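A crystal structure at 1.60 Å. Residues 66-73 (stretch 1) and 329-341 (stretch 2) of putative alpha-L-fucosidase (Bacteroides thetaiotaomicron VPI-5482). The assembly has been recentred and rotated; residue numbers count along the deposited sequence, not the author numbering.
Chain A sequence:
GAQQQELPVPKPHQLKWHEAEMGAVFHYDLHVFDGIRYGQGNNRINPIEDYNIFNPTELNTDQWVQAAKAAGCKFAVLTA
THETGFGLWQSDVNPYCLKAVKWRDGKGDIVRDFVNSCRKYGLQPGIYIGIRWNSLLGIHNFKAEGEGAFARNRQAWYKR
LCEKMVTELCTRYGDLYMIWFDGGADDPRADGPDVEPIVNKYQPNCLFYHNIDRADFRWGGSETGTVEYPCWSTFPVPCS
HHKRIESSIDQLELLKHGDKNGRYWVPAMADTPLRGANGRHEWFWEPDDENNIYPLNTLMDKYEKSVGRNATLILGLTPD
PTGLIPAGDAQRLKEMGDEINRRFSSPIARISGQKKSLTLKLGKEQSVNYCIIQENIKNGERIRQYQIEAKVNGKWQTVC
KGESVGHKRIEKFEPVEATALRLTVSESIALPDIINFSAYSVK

Stretch 1 66-73: QAAKAAGC
Stretch 2 329-341: DAQRLKEMGDEIN

What fills the apolar centre? L333, on the helix 329-341, reaches two alanines of the other stretch, one with each methyl. With chi1 m and chi2 t, it brings CD2 to 3.8 Å from A71 CB and CD1 to 4.2 Å from A67 CB. A67 CB also meets A330 CB at 4.2 Å. Methyl side chains suit these places because they let the backbones approach closely; A71 is buried.

What is the backbone register? A67 CA lies 5.1 Å from A330 CA, A70 CA 4.7 Å from K334 CA, and A71 CA 3.8 Å from G337 CA, so the two chains run in the same sense and converge. A side chain on the helical G337 would point toward stretch 1, its CB 1.8 Å from A70 O, a clash.

Which polar contacts do the backbones make? There is no direct hydrogen bond across the contact, but there are two CA-H...O contacts: G337 CA to A70 O (3.2 Å, 154° at H) and A71 CA to L333 O (3.2 Å, 130°). I340, chi1 m and chi2 t, packs its CD1 3.6 Å from A71 O.

How does stretch 1 turn away? Residues 66-69 are helical, and a type I turn runs from K69 to G72. G72, at phi/psi 107/3, forms a Schellman motif with G72 N to K69 O at 3.0 Å and C73 N to A68 O at 3.3 Å; this positive phi favours glycine.

What lies at the polar edge? Water 1 bridges the backbones, donating to A67 O (2.9 Å) and A330 O (2.6 Å). Water 2 lies 2.7 Å from both A70 O and D338 OD1. K334 extends t, t, t, then m, placing NZ 2.9 Å from D338 OD2 in an intrahelical salt bridge, while its CB remains 4.1 Å from A70 CB.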

ATOM      1  N   GLN A  66      -7.335   0.682 -31.348  1.00 25.07           N
ATOM      2  CA  GLN A  66      -7.435   0.456 -32.775  1.00 25.80           C
ATOM      3  C   GLN A  66      -7.266  -0.995 -33.121  1.00 26.13           C
ATOM      4  O   GLN A  66      -7.888  -1.485 -34.047  1.00 26.47           O
ATOM      5  CB  GLN A  66      -6.355   1.248 -33.517  1.00 25.87           C
ATOM      6  CG  GLN A  66      -6.642   2.734 -33.533  1.00 29.24           C
ATOM      7  CD  GLN A  66      -5.518   3.529 -34.125  1.00 36.98           C
ATOM      8  OE1 GLN A  66      -4.427   3.660 -33.530  1.00 42.17           O
ATOM      9  NE2 GLN A  66      -5.768   4.068 -35.295  1.00 38.18           N
ATOM     10  N   ALA A  67      -6.406  -1.686 -32.385  1.00 26.54           N
ATOM     11  CA  ALA A  67      -6.170  -3.102 -32.652  1.00 26.73           C
ATOM     12  C   ALA A  67      -7.456  -3.903 -32.412  1.00 26.09           C
ATOM     13  O   ALA A  67      -7.842  -4.718 -33.233  1.00 27.36           O
ATOM     14  CB  ALA A  67      -5.049  -3.666 -31.782  1.00 27.10           C
ATOM     15  N   ALA A  68      -8.155  -3.606 -31.323  1.00 26.09           N
ATOM     16  CA  ALA A  68      -9.429  -4.291 -30.965  1.00 25.08           C
ATOM     17  C   ALA A  68     -10.537  -3.927 -31.971  1.00 26.39           C
ATOM     18  O   ALA A  68     -11.353  -4.750 -32.399  1.00 26.31           O
ATOM     19  CB  ALA A  68      -9.806  -3.884 -29.576  1.00 25.72           C
ATOM     20  N   LYS A  69     -10.586  -2.657 -32.333  1.00 25.55           N
ATOM     21  CA  LYS A  69     -11.576  -2.200 -33.252  1.00 25.41           C
ATOM     22  C   LYS A  69     -11.486  -2.933 -34.568  1.00 25.57           C
ATOM     23  O   LYS A  69     -12.503  -3.247 -35.178  1.00 26.42           O
ATOM     24  CB  LYS A  69     -11.442  -0.683 -33.476  1.00 25.46           C
ATOM     25  CG  LYS A  69     -12.425  -0.113 -34.465  1.00 25.00           C
ATOM     26  CD  LYS A  69     -12.369   1.410 -34.488  1.00 24.90           C
ATOM     27  CE  LYS A  69     -13.453   1.999 -35.386  1.00 28.07           C
ATOM     28  NZ  LYS A  69     -13.355   3.475 -35.511  1.00 30.42           N
ATOM     29  N   ALA A  70     -10.264  -3.239 -34.990  1.00 25.29           N
ATOM     30  CA  ALA A  70     -10.065  -3.920 -36.287  1.00 25.69           C
ATOM     31  C   ALA A  70     -10.671  -5.316 -36.339  1.00 26.51           C
ATOM     32  O   ALA A  70     -10.865  -5.868 -37.426  1.00 25.48           O
ATOM     33  CB  ALA A  70      -8.582  -3.975 -36.650  1.00 26.03           C
ATOM     34  N   ALA A  71     -10.914  -5.903 -35.168  1.00 25.70           N
ATOM     35  CA  ALA A  71     -11.534  -7.233 -35.090  1.00 25.54           C
ATOM     36  C   ALA A  71     -13.047  -7.192 -35.126  1.00 26.74           C
ATOM     37  O   ALA A  71     -13.686  -8.205 -35.353  1.00 26.99           O
ATOM     38  CB  ALA A  71     -11.027  -7.967 -33.839  1.00 25.53           C
ATOM     39  N   GLY A  72     -13.615  -6.006 -34.953  1.00 25.68           N
ATOM     40  CA  GLY A  72     -15.040  -5.847 -34.792  1.00 26.34           C
ATOM     41  C   GLY A  72     -15.486  -5.495 -33.374  1.00 26.12           C
ATOM     42  O   GLY A  72     -16.685  -5.367 -33.156  1.00 26.52           O
ATOM     43  N   CYS A  73     -14.559  -5.313 -32.440  1.00 25.61           N
ATOM     44  CA  CYS A  73     -14.911  -4.980 -31.048  1.00 25.72           C
ATOM     45  C   CYS A  73     -15.579  -3.613 -30.960  1.00 25.24           C
ATOM     46  O   CYS A  73     -15.140  -2.648 -31.617  1.00 26.42           O
ATOM     47  CB  CYS A  73     -13.650  -4.969 -30.171  1.00 26.05           C
ATOM     48  SG  CYS A  73     -12.878  -6.602 -30.167  1.00 26.63           S
ATOM     49  N   ASP A 329      -0.390 -10.018 -32.971  1.00 24.30           N
ATOM     50  CA  ASP A 329      -1.720 -10.015 -32.398  1.00 24.01           C
ATOM     51  C   ASP A 329      -2.627  -9.045 -33.154  1.00 24.45           C
ATOM     52  O   ASP A 329      -3.746  -9.346 -33.510  1.00 23.69           O
ATOM     53  CB  ASP A 329      -1.638  -9.641 -30.934  1.00 24.32           C
ATOM     54  CG  ASP A 329      -0.846 -10.636 -30.108  1.00 24.60           C
ATOM     55  OD1 ASP A 329       0.328 -10.942 -30.451  1.00 26.44           O
ATOM     56  OD2 ASP A 329      -1.450 -11.091 -29.093  1.00 29.88           O
ATOM     57  N   ALA A 330      -2.136  -7.827 -33.340  1.00 24.12           N
ATOM     58  CA  ALA A 330      -2.890  -6.783 -34.064  1.00 25.52           C
ATOM     59  C   ALA A 330      -3.234  -7.211 -35.484  1.00 25.09           C
ATOM     60  O   ALA A 330      -4.349  -6.968 -35.985  1.00 25.36           O
ATOM     61  CB  ALA A 330      -2.068  -5.478 -34.088  1.00 25.84           C
ATOM     62  N   GLN A 331      -2.293  -7.859 -36.147  1.00 24.40           N
ATOM     63  CA  GLN A 331      -2.543  -8.307 -37.515  1.00 25.14           C
ATOM     64  C   GLN A 331      -3.635  -9.371 -37.503  1.00 24.29           C
ATOM     65  O   GLN A 331      -4.494  -9.355 -38.344  1.00 24.51           O
ATOM     66  CB  GLN A 331      -1.267  -8.798 -38.168  1.00 26.13           C
ATOM     67  CG  GLN A 331      -1.417  -9.446 -39.516  1.00 25.92           C
ATOM     68  CD  GLN A 331      -2.050  -8.532 -40.567  1.00 27.95           C
ATOM     69  OE1 GLN A 331      -1.918  -7.298 -40.523  1.00 30.55           O
ATOM     70  NE2 GLN A 331      -2.726  -9.146 -41.529  1.00 29.45           N
ATOM     71  N   ARG A 332      -3.562 -10.322 -36.578  1.00 23.62           N
ATOM     72  CA  ARG A 332      -4.571 -11.396 -36.499  1.00 24.07           C
ATOM     73  C   ARG A 332      -5.966 -10.846 -36.227  1.00 24.39           C
ATOM     74  O   ARG A 332      -6.961 -11.351 -36.742  1.00 24.24           O
ATOM     75  CB  ARG A 332      -4.214 -12.406 -35.403  1.00 24.33           C
ATOM     76  CG  ARG A 332      -5.148 -13.587 -35.271  1.00 25.85           C
ATOM     77  CD  ARG A 332      -5.310 -14.400 -36.598  1.00 25.84           C
ATOM     78  NE  ARG A 332      -4.082 -14.586 -37.394  1.00 24.71           N
ATOM     79  CZ  ARG A 332      -3.118 -15.462 -37.120  1.00 24.99           C
ATOM     80  NH1 ARG A 332      -3.171 -16.223 -36.036  1.00 24.55           N
ATOM     81  NH2 ARG A 332      -2.050 -15.521 -37.875  1.00 24.37           N
ATOM     82  N   LEU A 333      -6.034  -9.865 -35.342  1.00 24.61           N
ATOM     83  CA  LEU A 333      -7.265  -9.166 -35.050  1.00 24.51           C
ATOM     84  C   LEU A 333      -7.841  -8.517 -36.302  1.00 24.34           C
ATOM     85  O   LEU A 333      -9.046  -8.626 -36.549  1.00 24.27           O
ATOM     86  CB  LEU A 333      -7.046  -8.139 -33.942  1.00 25.25           C
ATOM     87  CG  LEU A 333      -6.825  -8.731 -32.551  1.00 24.73           C
ATOM     88  CD1 LEU A 333      -6.250  -7.692 -31.564  1.00 26.17           C
ATOM     89  CD2 LEU A 333      -8.096  -9.401 -31.942  1.00 27.02           C
ATOM     90  N   LYS A 334      -6.997  -7.851 -37.077  1.00 25.15           N
ATOM     91  CA  LYS A 334      -7.454  -7.229 -38.316  1.00 25.09           C
ATOM     92  C   LYS A 334      -7.983  -8.301 -39.255  1.00 25.18           C
ATOM     93  O   LYS A 334      -9.041  -8.144 -39.901  1.00 24.72           O
ATOM     94  CB  LYS A 334      -6.323  -6.446 -38.962  1.00 24.93           C
ATOM     95  CG  LYS A 334      -6.718  -5.858 -40.316  1.00 25.45           C
ATOM     96  CD  LYS A 334      -5.494  -5.272 -40.957  1.00 27.27           C
ATOM     97  CE  LYS A 334      -5.796  -4.565 -42.257  1.00 30.93           C
ATOM     98  NZ  LYS A 334      -6.151  -5.516 -43.327  1.00 31.17           N
ATOM     99  N   GLU A 335      -7.241  -9.404 -39.372  1.00 24.77           N
ATOM    100  CA  GLU A 335      -7.677 -10.500 -40.223  1.00 24.10           C
ATOM    101  C   GLU A 335      -9.082 -11.019 -39.806  1.00 23.96           C
ATOM    102  O   GLU A 335      -9.898 -11.364 -40.672  1.00 22.94           O
ATOM    103  CB  GLU A 335      -6.665 -11.642 -40.203  1.00 25.24           C
ATOM    104  CG  GLU A 335      -5.324 -11.325 -40.861  1.00 24.65           C
ATOM    105  CD  GLU A 335      -4.250 -12.332 -40.601  1.00 26.08           C
ATOM    106  OE1 GLU A 335      -4.503 -13.326 -39.890  1.00 25.48           O
ATOM    107  OE2 GLU A 335      -3.112 -12.103 -41.119  1.00 26.21           O
HETATM  108  N   MSE A 336      -9.337 -11.108 -38.501  1.00 23.67           N
HETATM  109  CA  MSE A 336     -10.644 -11.564 -37.975  1.00 22.81           C
HETATM  110  C   MSE A 336     -11.779 -10.628 -38.399  1.00 24.15           C
HETATM  111  O   MSE A 336     -12.787 -11.061 -38.934  1.00 24.37           O
HETATM  112  CB  MSE A 336     -10.597 -11.674 -36.473  1.00 23.27           C
HETATM  113  CG  MSE A 336     -11.837 -12.271 -35.903  1.00 22.15           C
HETATM  114 SE   MSE A 336     -11.788 -12.402 -34.015  0.75 24.31          SE
HETATM  115  CE  MSE A 336     -13.390 -13.343 -33.691  1.00 23.61           C
ATOM    116  N   GLY A 337     -11.584  -9.330 -38.198  1.00 25.64           N
ATOM    117  CA  GLY A 337     -12.570  -8.351 -38.604  1.00 24.83           C
ATOM    118  C   GLY A 337     -12.781  -8.372 -40.092  1.00 24.31           C
ATOM    119  O   GLY A 337     -13.927  -8.310 -40.561  1.00 25.02           O
ATOM    120  N   ASP A 338     -11.694  -8.462 -40.864  1.00 24.42           N
ATOM    121  CA  ASP A 338     -11.815  -8.509 -42.326  1.00 23.29           C
ATOM    122  C   ASP A 338     -12.603  -9.740 -42.816  1.00 23.78           C
ATOM    123  O   ASP A 338     -13.381  -9.647 -43.788  1.00 24.40           O
ATOM    124  CB  ASP A 338     -10.419  -8.537 -42.961  1.00 24.04           C
ATOM    125  CG  ASP A 338      -9.677  -7.219 -42.838  1.00 26.52           C
ATOM    126  OD1 ASP A 338     -10.273  -6.187 -42.423  1.00 27.40           O
ATOM    127  OD2 ASP A 338      -8.458  -7.243 -43.143  1.00 27.54           O
ATOM    128  N   GLU A 339     -12.436 -10.867 -42.109  1.00 24.16           N
ATOM    129  CA  GLU A 339     -13.045 -12.104 -42.507  1.00 25.03           C
ATOM    130  C   GLU A 339     -14.523 -12.111 -42.088  1.00 24.82           C
ATOM    131  O   GLU A 339     -15.373 -12.608 -42.821  1.00 25.25           O
ATOM    132  CB  GLU A 339     -12.254 -13.287 -41.999  1.00 25.50           C
ATOM    133  CG  GLU A 339     -12.851 -14.610 -42.357  1.00 26.14           C
ATOM    134  CD  GLU A 339     -12.872 -14.925 -43.836  1.00 27.20           C
ATOM    135  OE1 GLU A 339     -12.241 -14.213 -44.639  1.00 26.74           O
ATOM    136  OE2 GLU A 339     -13.552 -15.896 -44.218  1.00 28.43           O
ATOM    137  N   ILE A 340     -14.846 -11.522 -40.950  1.00 24.71           N
ATOM    138  CA  ILE A 340     -16.251 -11.379 -40.562  1.00 24.79           C
ATOM    139  C   ILE A 340     -16.955 -10.551 -41.610  1.00 25.28           C
ATOM    140  O   ILE A 340     -18.058 -10.905 -42.055  1.00 24.98           O
ATOM    141  CB  ILE A 340     -16.410 -10.722 -39.191  1.00 26.09           C
ATOM    142  CG1 ILE A 340     -15.901 -11.678 -38.104  1.00 24.63           C
ATOM    143  CG2 ILE A 340     -17.866 -10.397 -38.912  1.00 27.53           C
ATOM    144  CD1 ILE A 340     -15.637 -10.955 -36.730  1.00 27.80           C
ATOM    145  N   ASN A 341     -16.319  -9.456 -42.036  1.00 25.48           N
ATOM    146  CA  ASN A 341     -16.913  -8.634 -43.087  1.00 26.25           C
ATOM    147  C   ASN A 341     -17.012  -9.354 -44.415  1.00 26.29           C
ATOM    148  O   ASN A 341     -18.043  -9.258 -45.103  1.00 26.58           O
ATOM    149  CB  ASN A 341     -16.161  -7.329 -43.237  1.00 26.83           C
ATOM    150  CG  ASN A 341     -16.416  -6.380 -42.073  1.00 32.59           C
ATOM    151  OD1 ASN A 341     -17.464  -6.464 -41.409  1.00 39.02           O
ATOM    152  ND2 ASN A 341     -15.484  -5.454 -41.837  1.00 38.07           N
TER
HETATM  153  O   HOH W   1      -5.819  -4.947 -35.319  1.00 25.71           O
HETATM  154  O   HOH W   2     -10.506  -5.008 -39.963  1.00 22.03           O